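Putative lipase (Bacteroides thetaiotaomicron VPI-5482, PDB 3BZW) probably hydrolyses ester bonds as an SGNH/GDSL-family lipase or esterase, perhaps with lysophospholipase activity. Local coordinates at residues M96-G108 and D184-Y198. Numbering follows the deposited sequence.
With ACT (acetate ion), chain G.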
HETATM    1  N   MSE A  96      -5.750  11.378 -32.613  1.00  5.93           N
HETATM    2  CA  MSE A  96      -5.004  10.280 -33.224  1.00  6.27           C
HETATM    3  C   MSE A  96      -4.441   9.261 -32.232  1.00  5.76           C
HETATM    4  O   MSE A  96      -4.219   9.577 -31.066  1.00  4.58           O
HETATM    5  CB  MSE A  96      -3.834  10.896 -34.001  1.00  8.81           C
HETATM    6  CG  MSE A  96      -3.022   9.940 -34.854  1.00 11.58           C
HETATM    7 SE   MSE A  96      -3.844   9.681 -36.564  1.00 18.46          SE
HETATM    8  CE  MSE A  96      -3.058  11.195 -37.503  1.00 13.95           C
ATOM      9  N   GLY A  97      -4.200   8.038 -32.704  1.00  5.02           N
ATOM     10  CA  GLY A  97      -3.614   7.035 -31.835  1.00  4.84           C
ATOM     11  C   GLY A  97      -4.236   5.655 -31.804  1.00  5.19           C
ATOM     12  O   GLY A  97      -3.546   4.673 -31.524  1.00  5.16           O
ATOM     13  N   THR A  98      -5.525   5.556 -32.094  1.00  3.81           N
ATOM     14  CA  THR A  98      -6.168   4.251 -32.051  1.00  5.62           C
ATOM     15  C   THR A  98      -5.540   3.272 -33.049  1.00  5.88           C
ATOM     16  O   THR A  98      -5.497   2.065 -32.803  1.00  6.85           O
ATOM     17  CB  THR A  98      -7.697   4.372 -32.277  1.00  3.87           C
ATOM     18  OG1 THR A  98      -8.353   3.275 -31.629  1.00  4.52           O
ATOM     19  CG2 THR A  98      -8.039   4.357 -33.761  1.00  4.50           C
ATOM     20  N   ASN A  99      -5.028   3.787 -34.164  1.00  6.10           N
ATOM     21  CA  ASN A  99      -4.399   2.920 -35.154  1.00  6.83           C
ATOM     22  C   ASN A  99      -2.989   2.490 -34.732  1.00  5.71           C
ATOM     23  O   ASN A  99      -2.491   1.453 -35.174  1.00  4.30           O
ATOM     24  CB  ASN A  99      -4.372   3.599 -36.528  1.00  6.22           C
ATOM     25  CG  ASN A  99      -5.754   3.677 -37.165  1.00  9.02           C
ATOM     26  OD1 ASN A  99      -6.522   2.715 -37.118  1.00  8.62           O
ATOM     27  ND2 ASN A  99      -6.066   4.816 -37.777  1.00  6.07           N
ATOM     28  N   ASP A 100      -2.336   3.291 -33.895  1.00  6.23           N
ATOM     29  CA  ASP A 100      -1.010   2.919 -33.405  1.00  5.06           C
ATOM     30  C   ASP A 100      -1.214   1.678 -32.534  1.00  5.17           C
ATOM     31  O   ASP A 100      -0.407   0.744 -32.549  1.00  6.31           O
ATOM     32  CB  ASP A 100      -0.401   4.053 -32.580  1.00  4.50           C
ATOM     33  CG  ASP A 100      -0.005   5.244 -33.432  1.00  6.02           C
ATOM     34  OD1 ASP A 100       1.195   5.379 -33.757  1.00  5.70           O
ATOM     35  OD2 ASP A 100      -0.902   6.040 -33.787  1.00  3.35           O
ATOM     36  N   TYR A 101      -2.309   1.669 -31.781  1.00  2.98           N
ATOM     37  CA  TYR A 101      -2.621   0.522 -30.933  1.00  4.79           C
ATOM     38  C   TYR A 101      -2.870  -0.699 -31.813  1.00  5.69           C
ATOM     39  O   TYR A 101      -2.256  -1.751 -31.630  1.00  6.09           O
ATOM     40  CB  TYR A 101      -3.869   0.791 -30.083  1.00  3.27           C
ATOM     41  CG  TYR A 101      -4.548  -0.478 -29.596  1.00  4.21           C
ATOM     42  CD1 TYR A 101      -3.999  -1.247 -28.568  1.00  3.21           C
ATOM     43  CD2 TYR A 101      -5.717  -0.930 -30.207  1.00  4.86           C
ATOM     44  CE1 TYR A 101      -4.606  -2.451 -28.161  1.00  5.30           C
ATOM     45  CE2 TYR A 101      -6.324  -2.120 -29.819  1.00  4.97           C
ATOM     46  CZ  TYR A 101      -5.767  -2.876 -28.801  1.00  6.03           C
ATOM     47  OH  TYR A 101      -6.378  -4.051 -28.443  1.00  5.94           O
ATOM     48  N   ASN A 102      -3.769  -0.550 -32.779  1.00  5.07           N
ATOM     49  CA  ASN A 102      -4.110  -1.654 -33.665  1.00  5.24           C
ATOM     50  C   ASN A 102      -2.915  -2.187 -34.457  1.00  5.88           C
ATOM     51  O   ASN A 102      -2.824  -3.387 -34.720  1.00  7.09           O
ATOM     52  CB  ASN A 102      -5.214  -1.228 -34.637  1.00  5.29           C
ATOM     53  CG  ASN A 102      -5.653  -2.360 -35.546  1.00  5.19           C
ATOM     54  OD1 ASN A 102      -5.648  -2.230 -36.775  1.00  7.63           O
ATOM     55  ND2 ASN A 102      -6.037  -3.478 -34.944  1.00  3.14           N
ATOM     56  N   SER A 103      -1.994  -1.301 -34.818  1.00  5.48           N
ATOM     57  CA  SER A 103      -0.828  -1.701 -35.596  1.00  5.86           C
ATOM     58  C   SER A 103       0.370  -2.132 -34.751  1.00  5.77           C
ATOM     59  O   SER A 103       1.487  -2.264 -35.259  1.00  6.71           O
ATOM     60  CB  SER A 103      -0.433  -0.568 -36.545  1.00  6.70           C
ATOM     61  OG  SER A 103      -1.496  -0.299 -37.453  1.00  7.94           O
ATOM     62  N   SER A 104       0.125  -2.350 -33.464  1.00  5.42           N
ATOM     63  CA  SER A 104       1.156  -2.790 -32.522  1.00  5.27           C
ATOM     64  C   SER A 104       2.427  -1.944 -32.514  1.00  5.68           C
ATOM     65  O   SER A 104       3.536  -2.485 -32.537  1.00  5.68           O
ATOM     66  CB  SER A 104       1.528  -4.253 -32.796  1.00  6.06           C
ATOM     67  OG  SER A 104       0.387  -5.087 -32.722  1.00  6.38           O
ATOM     68  N   VAL A 105       2.269  -0.625 -32.477  1.00  4.69           N
ATOM     69  CA  VAL A 105       3.413   0.283 -32.432  1.00  6.00           C
ATOM     70  C   VAL A 105       3.947   0.283 -31.000  1.00  6.50           C
ATOM     71  O   VAL A 105       3.240   0.672 -30.072  1.00  6.44           O
ATOM     72  CB  VAL A 105       3.000   1.741 -32.797  1.00  5.75           C
ATOM     73  CG1 VAL A 105       4.200   2.670 -32.658  1.00  6.24           C
ATOM     74  CG2 VAL A 105       2.451   1.796 -34.213  1.00  4.48           C
ATOM     75  N   PRO A 106       5.203  -0.149 -30.799  1.00  6.30           N
ATOM     76  CA  PRO A 106       5.766  -0.170 -29.445  1.00  6.01           C
ATOM     77  C   PRO A 106       5.684   1.209 -28.793  1.00  5.98           C
ATOM     78  O   PRO A 106       5.913   2.227 -29.447  1.00  5.74           O
ATOM     79  CB  PRO A 106       7.208  -0.619 -29.676  1.00  6.33           C
ATOM     80  CG  PRO A 106       7.094  -1.484 -30.898  1.00  8.13           C
ATOM     81  CD  PRO A 106       6.173  -0.671 -31.777  1.00  5.85           C
ATOM     82  N   ILE A 107       5.353   1.235 -27.507  1.00  5.28           N
ATOM     83  CA  ILE A 107       5.225   2.485 -26.762  1.00  6.49           C
ATOM     84  C   ILE A 107       6.551   3.244 -26.714  1.00  7.71           C
ATOM     85  O   ILE A 107       6.595   4.457 -26.942  1.00  7.34           O
ATOM     86  CB  ILE A 107       4.722   2.215 -25.324  1.00  5.53           C
ATOM     87  CG1 ILE A 107       3.283   1.692 -25.373  1.00  5.73           C
ATOM     88  CG2 ILE A 107       4.807   3.490 -24.485  1.00  3.65           C
ATOM     89  CD1 ILE A 107       2.265   2.689 -25.920  1.00  3.83           C
ATOM     90  N   GLY A 108       7.628   2.525 -26.421  1.00  7.71           N
ATOM     91  CA  GLY A 108       8.940   3.148 -26.377  1.00  8.05           C
ATOM     92  C   GLY A 108       9.254   3.956 -25.131  1.00  9.30           C
ATOM     93  O   GLY A 108       8.752   3.668 -24.043  1.00  8.31           O
ATOM     94  N   ASP A 184     -11.426  -6.806 -29.947  1.00  3.38           N
ATOM     95  CA  ASP A 184     -11.888  -5.692 -29.114  1.00  4.71           C
ATOM     96  C   ASP A 184     -10.811  -5.269 -28.120  1.00  5.22           C
ATOM     97  O   ASP A 184      -9.776  -5.935 -27.998  1.00  3.88           O
ATOM     98  CB  ASP A 184     -13.206  -6.022 -28.383  1.00  6.28           C
ATOM     99  CG  ASP A 184     -13.073  -7.156 -27.379  1.00  6.41           C
ATOM    100  OD1 ASP A 184     -12.087  -7.187 -26.614  1.00  5.89           O
ATOM    101  OD2 ASP A 184     -13.978  -8.016 -27.339  1.00  6.53           O
ATOM    102  N   GLU A 185     -11.053  -4.173 -27.403  1.00  4.45           N
ATOM    103  CA  GLU A 185     -10.056  -3.660 -26.473  1.00  4.18           C
ATOM    104  C   GLU A 185      -9.782  -4.462 -25.205  1.00  3.56           C
ATOM    105  O   GLU A 185      -9.013  -4.014 -24.364  1.00  4.48           O
ATOM    106  CB  GLU A 185     -10.370  -2.207 -26.093  1.00  5.17           C
ATOM    107  CG  GLU A 185     -11.670  -2.014 -25.333  1.00  6.24           C
ATOM    108  CD  GLU A 185     -11.848  -0.590 -24.844  1.00  7.84           C
ATOM    109  OE1 GLU A 185     -11.381   0.343 -25.536  1.00  6.30           O
ATOM    110  OE2 GLU A 185     -12.471  -0.403 -23.775  1.00  6.75           O
ATOM    111  N   SER A 186     -10.394  -5.632 -25.056  1.00  5.29           N
ATOM    112  CA  SER A 186     -10.121  -6.455 -23.876  1.00  5.58           C
ATOM    113  C   SER A 186      -8.837  -7.241 -24.147  1.00  5.48           C
ATOM    114  O   SER A 186      -8.287  -7.888 -23.256  1.00  6.04           O
ATOM    115  CB  SER A 186     -11.280  -7.426 -23.589  1.00  6.01           C
ATOM    116  OG  SER A 186     -11.369  -8.452 -24.566  1.00  8.26           O
ATOM    117  N   TYR A 187      -8.355  -7.165 -25.386  1.00  4.44           N
ATOM    118  CA  TYR A 187      -7.138  -7.868 -25.796  1.00  5.01           C
ATOM    119  C   TYR A 187      -5.941  -6.940 -25.975  1.00  5.04           C
ATOM    120  O   TYR A 187      -6.097  -5.802 -26.419  1.00  6.21           O
ATOM    121  CB  TYR A 187      -7.350  -8.562 -27.140  1.00  5.33           C
ATOM    122  CG  TYR A 187      -8.379  -9.660 -27.173  1.00  6.42           C
ATOM    123  CD1 TYR A 187      -8.031 -10.970 -26.860  1.00  6.18           C
ATOM    124  CD2 TYR A 187      -9.691  -9.400 -27.576  1.00  5.87           C
ATOM    125  CE1 TYR A 187      -8.962 -12.005 -26.954  1.00  7.55           C
ATOM    126  CE2 TYR A 187     -10.631 -10.421 -27.671  1.00  6.64           C
ATOM    127  CZ  TYR A 187     -10.254 -11.723 -27.360  1.00  7.55           C
ATOM    128  OH  TYR A 187     -11.171 -12.738 -27.458  1.00  8.00           O
ATOM    129  N   GLN A 188      -4.748  -7.431 -25.647  1.00  3.95           N
ATOM    130  CA  GLN A 188      -3.538  -6.646 -25.866  1.00  3.85           C
ATOM    131  C   GLN A 188      -3.300  -6.757 -27.371  1.00  4.73           C
ATOM    132  O   GLN A 188      -3.818  -7.678 -28.018  1.00  4.24           O
ATOM    133  CB  GLN A 188      -2.325  -7.250 -25.138  1.00  4.80           C
ATOM    134  CG  GLN A 188      -2.430  -7.289 -23.619  1.00  4.61           C
ATOM    135  CD  GLN A 188      -1.120  -7.693 -22.946  1.00  6.67           C
ATOM    136  OE1 GLN A 188      -0.354  -8.493 -23.480  1.00  6.11           O
ATOM    137  NE2 GLN A 188      -0.871  -7.145 -21.759  1.00  5.88           N
ATOM    138  N   ASN A 189      -2.535  -5.826 -27.931  1.00  3.82           N
ATOM    139  CA  ASN A 189      -2.229  -5.880 -29.353  1.00  4.81           C
ATOM    140  C   ASN A 189      -1.038  -6.808 -29.559  1.00  6.65           C
ATOM    141  O   ASN A 189      -0.671  -7.566 -28.660  1.00  5.99           O
ATOM    142  CB  ASN A 189      -1.901  -4.488 -29.906  1.00  4.44           C
ATOM    143  CG  ASN A 189      -0.765  -3.814 -29.167  1.00  4.64           C
ATOM    144  OD1 ASN A 189       0.005  -4.461 -28.457  1.00  5.01           O
ATOM    145  ND2 ASN A 189      -0.645  -2.506 -29.344  1.00  3.22           N
ATOM    146  N   GLY A 190      -0.432  -6.724 -30.740  1.00  7.32           N
ATOM    147  CA  GLY A 190       0.701  -7.565 -31.075  1.00  8.94           C
ATOM    148  C   GLY A 190       1.991  -7.321 -30.313  1.00  9.73           C
ATOM    149  O   GLY A 190       2.901  -8.150 -30.377  1.00  9.72           O
ATOM    150  N   CYS A 191       2.105  -6.194 -29.614  1.00  9.79           N
ATOM    151  CA  CYS A 191       3.326  -5.952 -28.860  1.00  9.22           C
ATOM    152  C   CYS A 191       3.086  -5.948 -27.353  1.00  8.25           C
ATOM    153  O   CYS A 191       3.838  -5.345 -26.594  1.00  9.01           O
ATOM    154  CB  CYS A 191       4.038  -4.663 -29.328  1.00 10.20           C
ATOM    155  SG  CYS A 191       3.137  -3.104 -29.240  1.00 10.30           S
ATOM    156  N   GLY A 192       2.029  -6.644 -26.942  1.00  8.35           N
ATOM    157  CA  GLY A 192       1.699  -6.784 -25.532  1.00  7.47           C
ATOM    158  C   GLY A 192       1.186  -5.569 -24.791  1.00  7.08           C
ATOM    159  O   GLY A 192       1.423  -5.427 -23.594  1.00  5.94           O
ATOM    160  N   GLU A 193       0.463  -4.700 -25.484  1.00  6.73           N
ATOM    161  CA  GLU A 193      -0.067  -3.495 -24.858  1.00  6.22           C
ATOM    162  C   GLU A 193      -1.582  -3.400 -25.003  1.00  5.99           C
ATOM    163  O   GLU A 193      -2.152  -3.847 -26.002  1.00  5.58           O
ATOM    164  CB  GLU A 193       0.570  -2.253 -25.493  1.00  6.23           C
ATOM    165  CG  GLU A 193       2.083  -2.160 -25.343  1.00  5.31           C
ATOM    166  CD  GLU A 193       2.518  -1.609 -23.997  1.00  7.18           C
ATOM    167  OE1 GLU A 193       1.659  -1.419 -23.109  1.00  7.87           O
ATOM    168  OE2 GLU A 193       3.731  -1.367 -23.831  1.00  6.73           O
ATOM    169  N   TYR A 194      -2.236  -2.838 -23.991  1.00  4.77           N
ATOM    170  CA  TYR A 194      -3.675  -2.636 -24.058  1.00  6.35           C
ATOM    171  C   TYR A 194      -3.841  -1.234 -24.626  1.00  5.67           C
ATOM    172  O   TYR A 194      -2.900  -0.440 -24.605  1.00  6.77           O
ATOM    173  CB  TYR A 194      -4.320  -2.696 -22.666  1.00  5.42           C
ATOM    174  CG  TYR A 194      -4.408  -4.084 -22.067  1.00  6.80           C
ATOM    175  CD1 TYR A 194      -3.596  -4.456 -20.995  1.00  6.46           C
ATOM    176  CD2 TYR A 194      -5.316  -5.024 -22.566  1.00  6.38           C
ATOM    177  CE1 TYR A 194      -3.685  -5.728 -20.431  1.00  5.55           C
ATOM    178  CE2 TYR A 194      -5.412  -6.301 -22.006  1.00  5.16           C
ATOM    179  CZ  TYR A 194      -4.591  -6.644 -20.938  1.00  7.69           C
ATOM    180  OH  TYR A 194      -4.670  -7.906 -20.385  1.00  7.01           O
ATOM    181  N   ILE A 195      -5.030  -0.930 -25.134  1.00  4.68           N
ATOM    182  CA  ILE A 195      -5.308   0.390 -25.690  1.00  4.47           C
ATOM    183  C   ILE A 195      -4.942   1.469 -24.665  1.00  5.63           C
ATOM    184  O   ILE A 195      -4.572   2.587 -25.029  1.00  3.77           O
ATOM    185  CB  ILE A 195      -6.814   0.508 -26.082  1.00  5.40           C
ATOM    186  CG1 ILE A 195      -7.112   1.886 -26.678  1.00  4.18           C
ATOM    187  CG2 ILE A 195      -7.690   0.262 -24.866  1.00  3.89           C
ATOM    188  CD1 ILE A 195      -6.417   2.162 -28.005  1.00  3.84           C
ATOM    189  N   ASP A 196      -5.032   1.108 -23.382  1.00  5.03           N
ATOM    190  CA  ASP A 196      -4.722   2.006 -22.263  1.00  5.62           C
ATOM    191  C   ASP A 196      -3.409   2.768 -22.431  1.00  4.99           C
ATOM    192  O   ASP A 196      -3.339   3.971 -22.185  1.00  4.09           O
ATOM    193  CB  ASP A 196      -4.620   1.210 -20.957  1.00  7.22           C
ATOM    194  CG  ASP A 196      -5.860   0.399 -20.660  1.00  8.41           C
ATOM    195  OD1 ASP A 196      -6.595   0.047 -21.605  1.00  5.83           O
ATOM    196  OD2 ASP A 196      -6.085   0.098 -19.468  1.00 10.84           O
ATOM    197  N   ALA A 197      -2.362   2.047 -22.818  1.00  5.70           N
ATOM    198  CA  ALA A 197      -1.040   2.640 -22.989  1.00  5.26           C
ATOM    199  C   ALA A 197      -1.031   3.772 -24.007  1.00  5.91           C
ATOM    200  O   ALA A 197      -0.313   4.759 -23.842  1.00  5.14           O
ATOM    201  CB  ALA A 197      -0.042   1.567 -23.403  1.00  5.81           C
ATOM    202  N   TYR A 198      -1.834   3.629 -25.055  1.00  5.51           N
ATOM    203  CA  TYR A 198      -1.894   4.629 -26.108  1.00  5.61           C
ATOM    204  C   TYR A 198      -2.734   5.831 -25.701  1.00  4.64           C
ATOM    205  O   TYR A 198      -2.542   6.926 -26.210  1.00  5.84           O
ATOM    206  CB  TYR A 198      -2.418   3.977 -27.390  1.00  5.25           C
ATOM    207  CG  TYR A 198      -1.527   2.839 -27.835  1.00  7.01           C
ATOM    208  CD1 TYR A 198      -0.476   3.054 -28.735  1.00  7.94           C
ATOM    209  CD2 TYR A 198      -1.665   1.566 -27.277  1.00  6.18           C
ATOM    210  CE1 TYR A 198       0.420   2.030 -29.057  1.00  6.71           C
ATOM    211  CE2 TYR A 198      -0.777   0.538 -27.592  1.00  6.20           C
ATOM    212  CZ  TYR A 198       0.264   0.776 -28.477  1.00  6.90           C
ATOM    213  OH  TYR A 198       1.159  -0.231 -28.754  1.00  6.72           O
TER
HETATM  214  C   ACT G 301      -9.302   4.260 -38.373  1.00  9.06           C
HETATM  215  O   ACT G 301      -9.844   3.300 -38.893  1.00  9.73           O
HETATM  216  OXT ACT G 301      -8.536   4.950 -39.024  1.00  8.64           O
HETATM  217  CH3 ACT G 301      -9.592   4.604 -36.934  1.00  7.95           C
HETATM  218  O   HOH W   1      -2.892  -5.902 -32.715  1.00  8.14           O
HETATM  219  O   HOH W   2       5.350  -1.405 -26.097  1.00  8.60           O
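Y101 O is gripped by two donors: the amide ND2 of N189, 2.9 Å away, and S104 N. ND2 arrives in the carbonyl plane on a lone pair and within the N189 amide plane. Its other hydrogen goes to Y198 OH, while N189 OD1 takes the backbone N of C191, an Asx turn, and of E193 from opposite faces. Four bonds therefore fix the rotation of this amide.

Y198 OH in turn donates to V105 O at 2.6 Å, from above the carbonyl plane. The Y198 ring is sandwiched: Y101 CA lies over the centre of one face, 3.6 Å from the centroid, and I107 CD1 over the opposite face. The two tyrosine rings form an offset edge-to-face pair, planes at 71°. With Y101 CG anti to the backbone N (chi1 158°), I195 CB lies over one face of the Y101 ring. Y101 OH donates to Y187 O at 2.7 Å.

S104 N to Y101 O and V105 N to D100 O form the Schellman motif ending helix 98-102. At its start, G97-T98-N99-D100 matches the GxND block of SGNH hydrolases; N99 ND2 donates to an acetate also held by S35 N, G68 N and H242 NE2, which probably marks the oxyanion hole.

The chemistry implies two hydroxyl links crossing in opposite directions, Y101 from helix 98-102 and Y198 from helix 195-210, around an amide whose two N-H groups and oxygen are all hydrogen-bonded.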